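Local coordinates for protein beta-1,3-xylanase (Alcaligenes sp., PDB 2COV) that probably binds beta-1,3-xylan through a family 31 carbohydrate-binding module, the part of the enzyme modelled here, at residues Q65-T70 / R86-T91; N16-Q21 / R56-A61. All coordinates share one frame; numbering follows the deposited sequence.

In the fold
Contact 1 pairs the strands at one edge of the antiparallel sheet within this chain, and contact 2 joins the end of the first strand, at the other edge, to the strand that precedes 66-75 in the chain. Their centres lie about 11 Å apart, yet they touch. Ala61 of contact 2 makes two of the touches: its CB sits 3.6 Å from CD2 of Phe90, and its CA lies 3.5 Å from OH of Tyr67. In segment 16-21, CB of Tyr17 comes within 3.5 Å of the carbonyl O of Thr91. The two edges of the sheet are thereby brought together, consistent with a curled, sandwich-like module.

Contact 1 of 2, residues Q65-T70 / R86-T91; sequences QDYKLT and RNITFT
Leu69 lays its branched end against Ile88, the two side chains crossing at about a right angle, with Leu69 CD2 3.7 Å from Ile88 CG1 and Leu69 CD1 3.8 Å from Ile88 CG2. Ile88 CG1 stands between its own backbone N and carbonyl carbon (chi1 63°), and CD1 beyond it reaches to 4.1 Å from CB of Tyr67. Farther along this face, CB of Phe90 meets the edge of the Tyr67 ring, 3.9 Å from CE1, while the phenol OH is bonded to Val62 N. CG2 of Ile88 also covers one face of the Arg86 guanidinium, whose NH1 is held by Phe13 O. On the opposite face Asp66 and Thr89 run side by side: Thr89 OG1 donates to Asp66 OD2 over 2.7 Å, on the anti side and 31° out of the carboxylate plane. A valine in place of Thr89 would probably leave OD2 without this donor and the carboxylate freer to turn. Beside them, OD1 of Asn87 rests 3.7 Å from CB of Lys68, whose extended chain carries NZ to a salt bridge with Asp43; Asn87 ND2 bonds to Cys45 O of the second subunit. Just past the paired strands, Phe90 N reaches Gln65 O at 2.9 Å. Paired backbone bonds join Tyr67 with Ile88 and Leu69 with Arg86, the regular register of an antiparallel beta hairpin, here formed by strands 66-75 and 80-89.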
loop_
_atom_site.group_PDB
_atom_site.type_symbol
_atom_site.label_atom_id
_atom_site.label_comp_id
_atom_site.label_asym_id
_atom_site.label_seq_id
_atom_site.Cartn_x
_atom_site.Cartn_y
_atom_site.Cartn_z
ATOM N N GLN A 65 -6.514 -22.454 -12.032
ATOM C CA GLN A 65 -5.566 -21.664 -11.288
ATOM C C GLN A 65 -6.294 -20.689 -10.351
ATOM O O GLN A 65 -7.470 -20.413 -10.527
ATOM C CB GLN A 65 -4.611 -20.915 -12.223
ATOM C CG GLN A 65 -3.707 -21.884 -12.962
ATOM C CD GLN A 65 -2.737 -22.610 -12.092
ATOM O OE1 GLN A 65 -2.724 -23.883 -12.039
ATOM N NE2 GLN A 65 -1.857 -21.869 -11.479
ATOM N N ASP A 66 -5.594 -20.357 -9.274
ATOM C CA ASP A 66 -6.123 -19.478 -8.235
ATOM C C ASP A 66 -5.646 -18.067 -8.504
ATOM O O ASP A 66 -4.490 -17.860 -8.854
ATOM C CB ASP A 66 -5.606 -19.866 -6.858
ATOM C CG ASP A 66 -5.957 -21.251 -6.492
ATOM O OD1 ASP A 66 -5.138 -21.877 -5.719
ATOM O OD2 ASP A 66 -7.029 -21.707 -6.939
ATOM N N TYR A 67 -6.515 -17.076 -8.301
ATOM C CA TYR A 67 -6.242 -15.690 -8.583
ATOM C C TYR A 67 -6.771 -14.813 -7.453
ATOM O O TYR A 67 -7.817 -15.098 -6.873
ATOM C CB TYR A 67 -6.984 -15.276 -9.880
ATOM C CG TYR A 67 -6.427 -15.957 -11.112
ATOM C CD1 TYR A 67 -7.023 -17.112 -11.618
ATOM C CD2 TYR A 67 -5.280 -15.486 -11.722
ATOM C CE1 TYR A 67 -6.497 -17.777 -12.706
ATOM C CE2 TYR A 67 -4.741 -16.150 -12.847
ATOM C CZ TYR A 67 -5.354 -17.319 -13.294
ATOM O OH TYR A 67 -4.848 -17.992 -14.352
ATOM N N LYS A 68 -6.107 -13.687 -7.274
ATOM C CA LYS A 68 -6.645 -12.612 -6.423
ATOM C C LYS A 68 -7.430 -11.651 -7.316
ATOM O O LYS A 68 -6.876 -11.086 -8.299
ATOM C CB LYS A 68 -5.531 -11.882 -5.753
ATOM C CG LYS A 68 -5.954 -10.692 -4.885
ATOM C CD LYS A 68 -4.669 -9.876 -4.476
ATOM C CE LYS A 68 -4.909 -8.622 -3.728
ATOM N NZ LYS A 68 -3.531 -8.004 -3.525
ATOM N N LEU A 69 -8.694 -11.462 -6.988
ATOM C CA LEU A 69 -9.473 -10.381 -7.641
ATOM C C LEU A 69 -9.363 -9.134 -6.822
ATOM O O LEU A 69 -9.443 -9.193 -5.581
ATOM C CB LEU A 69 -10.959 -10.799 -7.701
ATOM C CG LEU A 69 -11.317 -12.184 -8.263
ATOM C CD1 LEU A 69 -12.846 -12.325 -8.395
ATOM C CD2 LEU A 69 -10.587 -12.430 -9.572
ATOM N N THR A 70 -9.295 -7.980 -7.469
ATOM C CA THR A 70 -9.387 -6.709 -6.740
ATOM C C THR A 70 -10.284 -5.767 -7.526
ATOM O O THR A 70 -10.293 -5.726 -8.741
ATOM C CB THR A 70 -8.011 -6.018 -6.634
ATOM O OG1 THR A 70 -7.088 -6.917 -5.996
ATOM C CG2 THR A 70 -8.014 -4.716 -5.875
ATOM N N ARG A 86 -10.601 -10.418 -3.161
ATOM C CA ARG A 86 -11.018 -11.803 -2.818
ATOM C C ARG A 86 -10.251 -12.785 -3.661
ATOM O O ARG A 86 -10.032 -12.541 -4.845
ATOM C CB ARG A 86 -12.491 -11.946 -2.977
ATOM C CG ARG A 86 -13.026 -12.033 -4.369
ATOM C CD ARG A 86 -14.570 -12.337 -4.441
ATOM N NE ARG A 86 -14.797 -13.719 -3.951
ATOM C CZ ARG A 86 -15.754 -14.528 -4.420
ATOM N NH1 ARG A 86 -16.662 -14.170 -5.317
ATOM N NH2 ARG A 86 -15.855 -15.761 -3.941
ATOM N N ASN A 87 -9.964 -13.946 -3.114
ATOM C CA ASN A 87 -9.318 -15.033 -3.881
ATOM C C ASN A 87 -10.330 -15.980 -4.431
ATOM O O ASN A 87 -11.308 -16.353 -3.752
ATOM C CB ASN A 87 -8.359 -15.834 -2.981
ATOM C CG ASN A 87 -7.216 -15.052 -2.442
ATOM O OD1 ASN A 87 -6.843 -14.021 -2.977
ATOM N ND2 ASN A 87 -6.615 -15.598 -1.346
ATOM N N ILE A 88 -10.097 -16.409 -5.673
ATOM C CA ILE A 88 -10.967 -17.339 -6.386
ATOM C C ILE A 88 -10.126 -18.383 -7.142
ATOM O O ILE A 88 -8.931 -18.209 -7.350
ATOM C CB ILE A 88 -11.981 -16.627 -7.370
ATOM C CG1 ILE A 88 -11.266 -15.882 -8.486
ATOM C CG2 ILE A 88 -12.870 -15.700 -6.596
ATOM C CD1 ILE A 88 -10.853 -16.738 -9.729
ATOM N N THR A 89 -10.793 -19.458 -7.474
ATOM C CA THR A 89 -10.295 -20.413 -8.472
ATOM C C THR A 89 -11.060 -20.252 -9.778
ATOM O O THR A 89 -12.272 -20.198 -9.756
ATOM C CB THR A 89 -10.426 -21.831 -7.927
ATOM O OG1 THR A 89 -9.673 -21.961 -6.710
ATOM C CG2 THR A 89 -9.937 -22.885 -8.960
ATOM N N PHE A 90 -10.351 -20.131 -10.871
ATOM C CA PHE A 90 -11.005 -19.917 -12.142
ATOM C C PHE A 90 -11.656 -21.192 -12.669
ATOM O O PHE A 90 -10.968 -22.214 -12.819
ATOM C CB PHE A 90 -10.019 -19.361 -13.158
ATOM C CG PHE A 90 -10.576 -19.091 -14.525
ATOM C CD1 PHE A 90 -11.826 -18.608 -14.687
ATOM C CD2 PHE A 90 -9.807 -19.336 -15.636
ATOM C CE1 PHE A 90 -12.332 -18.350 -15.937
ATOM C CE2 PHE A 90 -10.277 -19.069 -16.887
ATOM C CZ PHE A 90 -11.548 -18.597 -17.049
ATOM N N THR A 91 -12.971 -21.150 -12.814
ATOM C CA THR A 91 -13.785 -22.258 -13.277
ATOM C C THR A 91 -14.676 -21.769 -14.419
ATOM O O THR A 91 -14.659 -20.602 -14.755
ATOM C CB THR A 91 -14.769 -22.727 -12.171
ATOM O OG1 THR A 91 -15.687 -21.636 -11.855
ATOM C CG2 THR A 91 -14.039 -23.079 -10.849
#

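Contact 2 of 2, residues N16-Q21 / R56-A61; sequences NYVSDQ and RKTFNA
Asn16 and Arg56 face each other across strand 22-28, which runs between their own strands. From the CA of Asn16 the CB heads toward 56-61, and beyond CG the amide divides its work: OD1 accepts from the backbone N of Cys95, which is disulfide-bonded to Cys9, and ND2 gives hydrogen bonds to Asn96 O and Glu24 OE1. The same ND2 approaches the edge of the Arg56 guanidinium, 4.1 Å from NH2, with the two planes nearly coplanar at 14°. What ties these two nitrogens together is a shared acceptor, since NH2 also bonds to Asn96 O; Arg56 NE is taken by Ser51 O. With all these partners, both flat groups have little liberty to rotate. Two residues farther along each strand, Val18 CG2 comes only to 4.3 Å from Thr58 OG1, a loose touch. Here strand 13-19 ends in a classic beta bulge, Val18 and Ser19 both facing Glu22, and the chain turns back into strand 22-28 as an antiparallel hairpin. Tyr17, still in the strand, reaches into the turn, its OH donating to Asp20 OD1 over 2.6 Å, and Ser19 CA packs over one face of the Tyr17 ring, toward its rim. The turn then reaches the residue just past strand 54-60: Ala61 N bonds to Gln21 O at 3.1 Å, approaching from well above the carbonyl plane, 64° out of it. CA-H...O contacts reinforce the junction, from Asn60 CA to Gln21 O at 3.3 Å and from Gln21 CA to Ala61 O at 3.2 Å.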
loop_
_atom_site.group_PDB
_atom_site.type_symbol
_atom_site.label_atom_id
_atom_site.label_comp_id
_atom_site.label_asym_id
_atom_site.label_seq_id
_atom_site.Cartn_x
_atom_site.Cartn_y
_atom_site.Cartn_z
ATOM N N ASN A 16 -16.954 -14.187 -14.389
ATOM C CA ASN A 16 -17.491 -15.037 -15.399
ATOM C C ASN A 16 -16.409 -15.707 -16.204
ATOM O O ASN A 16 -15.395 -15.096 -16.572
ATOM C CB ASN A 16 -18.300 -14.218 -16.427
ATOM C CG ASN A 16 -19.504 -13.536 -15.831
ATOM O OD1 ASN A 16 -20.326 -14.179 -15.168
ATOM N ND2 ASN A 16 -19.648 -12.236 -16.101
ATOM N N TYR A 17 -16.612 -16.984 -16.511
ATOM C CA TYR A 17 -15.880 -17.618 -17.578
ATOM C C TYR A 17 -16.282 -16.991 -18.947
ATOM O O TYR A 17 -17.450 -16.871 -19.222
ATOM C CB TYR A 17 -16.177 -19.120 -17.540
ATOM C CG TYR A 17 -15.742 -19.915 -18.744
ATOM C CD1 TYR A 17 -16.580 -20.088 -19.854
ATOM C CD2 TYR A 17 -14.517 -20.545 -18.771
ATOM C CE1 TYR A 17 -16.175 -20.863 -20.941
ATOM C CE2 TYR A 17 -14.131 -21.335 -19.861
ATOM C CZ TYR A 17 -14.942 -21.460 -20.899
ATOM O OH TYR A 17 -14.586 -22.273 -22.009
ATOM N N VAL A 18 -15.289 -16.630 -19.716
ATOM C CA VAL A 18 -15.507 -16.096 -21.091
ATOM C C VAL A 18 -15.099 -17.173 -22.078
ATOM O O VAL A 18 -15.879 -17.515 -22.978
ATOM C CB VAL A 18 -14.755 -14.783 -21.317
ATOM C CG1 VAL A 18 -14.938 -14.279 -22.738
ATOM C CG2 VAL A 18 -15.217 -13.700 -20.331
ATOM N N SER A 19 -13.873 -17.670 -21.911
ATOM C CA SER A 19 -13.413 -18.822 -22.703
ATOM C C SER A 19 -12.349 -19.486 -21.886
ATOM O O SER A 19 -12.003 -19.011 -20.816
ATOM C CB SER A 19 -12.870 -18.359 -24.032
ATOM O OG SER A 19 -11.653 -17.660 -23.875
ATOM N N ASP A 20 -11.774 -20.563 -22.394
ATOM C CA ASP A 20 -10.796 -21.281 -21.630
ATOM C C ASP A 20 -9.571 -20.420 -21.311
ATOM O O ASP A 20 -8.890 -20.761 -20.334
ATOM C CB ASP A 20 -10.298 -22.493 -22.422
ATOM C CG ASP A 20 -11.229 -23.663 -22.376
ATOM O OD1 ASP A 20 -12.367 -23.588 -21.799
ATOM O OD2 ASP A 20 -10.766 -24.714 -22.935
ATOM N N GLN A 21 -9.300 -19.319 -21.998
ATOM C CA GLN A 21 -8.146 -18.530 -21.569
ATOM C C GLN A 21 -8.533 -17.102 -21.175
ATOM O O GLN A 21 -7.678 -16.278 -21.119
ATOM C CB GLN A 21 -7.043 -18.496 -22.582
ATOM C CG GLN A 21 -7.547 -17.783 -23.843
ATOM C CD GLN A 21 -8.002 -18.790 -24.833
ATOM O OE1 GLN A 21 -9.208 -18.848 -25.163
ATOM N NE2 GLN A 21 -7.054 -19.669 -25.266
ATOM N N ARG A 56 -16.634 -4.011 -15.055
ATOM C CA ARG A 56 -16.170 -5.276 -15.552
ATOM C C ARG A 56 -14.973 -5.142 -16.471
ATOM O O ARG A 56 -14.850 -4.117 -17.166
ATOM C CB ARG A 56 -17.256 -6.009 -16.215
ATOM C CG ARG A 56 -17.963 -5.413 -17.316
ATOM C CD ARG A 56 -19.488 -6.298 -17.607
ATOM N NE ARG A 56 -20.810 -6.053 -17.085
ATOM C CZ ARG A 56 -21.540 -7.079 -16.761
ATOM N NH1 ARG A 56 -22.729 -6.930 -16.292
ATOM N NH2 ARG A 56 -20.994 -8.377 -16.815
ATOM N N LYS A 57 -14.072 -6.138 -16.458
ATOM C CA LYS A 57 -12.975 -6.190 -17.377
ATOM C C LYS A 57 -12.538 -7.640 -17.549
ATOM O O LYS A 57 -12.699 -8.437 -16.639
ATOM C CB LYS A 57 -11.782 -5.330 -16.919
ATOM C CG LYS A 57 -10.885 -4.781 -18.080
ATOM C CD LYS A 57 -11.612 -3.741 -18.879
ATOM C CE LYS A 57 -10.725 -3.264 -20.042
ATOM N NZ LYS A 57 -11.403 -2.584 -21.098
ATOM N N THR A 58 -11.996 -7.968 -18.722
ATOM C CA THR A 58 -11.509 -9.306 -19.029
ATOM C C THR A 58 -9.987 -9.375 -19.050
ATOM O O THR A 58 -9.276 -8.412 -19.398
ATOM C CB THR A 58 -12.113 -9.774 -20.377
ATOM O OG1 THR A 58 -13.571 -9.736 -20.280
ATOM C CG2 THR A 58 -11.631 -11.108 -20.784
ATOM N N PHE A 59 -9.475 -10.561 -18.684
ATOM C CA PHE A 59 -8.056 -10.836 -18.516
ATOM C C PHE A 59 -7.750 -12.228 -19.025
ATOM O O PHE A 59 -8.616 -13.083 -19.077
ATOM C CB PHE A 59 -7.731 -10.861 -17.002
ATOM C CG PHE A 59 -8.041 -9.571 -16.286
ATOM C CD1 PHE A 59 -9.291 -9.338 -15.800
ATOM C CD2 PHE A 59 -7.091 -8.623 -16.117
ATOM C CE1 PHE A 59 -9.585 -8.136 -15.171
ATOM C CE2 PHE A 59 -7.354 -7.452 -15.448
ATOM C CZ PHE A 59 -8.617 -7.215 -14.990
ATOM N N ASN A 60 -6.488 -12.450 -19.358
ATOM C CA ASN A 60 -6.005 -13.805 -19.618
ATOM C C ASN A 60 -6.052 -14.604 -18.321
ATOM O O ASN A 60 -5.702 -14.058 -17.263
ATOM C CB ASN A 60 -4.565 -13.780 -20.115
ATOM C CG ASN A 60 -4.385 -13.006 -21.397
ATOM O OD1 ASN A 60 -5.167 -13.116 -22.351
ATOM N ND2 ASN A 60 -3.329 -12.222 -21.416
ATOM N N ALA A 61 -6.397 -15.861 -18.381
ATOM C CA ALA A 61 -6.380 -16.740 -17.208
ATOM C C ALA A 61 -6.279 -18.185 -17.642
ATOM O O ALA A 61 -6.446 -18.526 -18.817
ATOM C CB ALA A 61 -7.624 -16.536 -16.352
#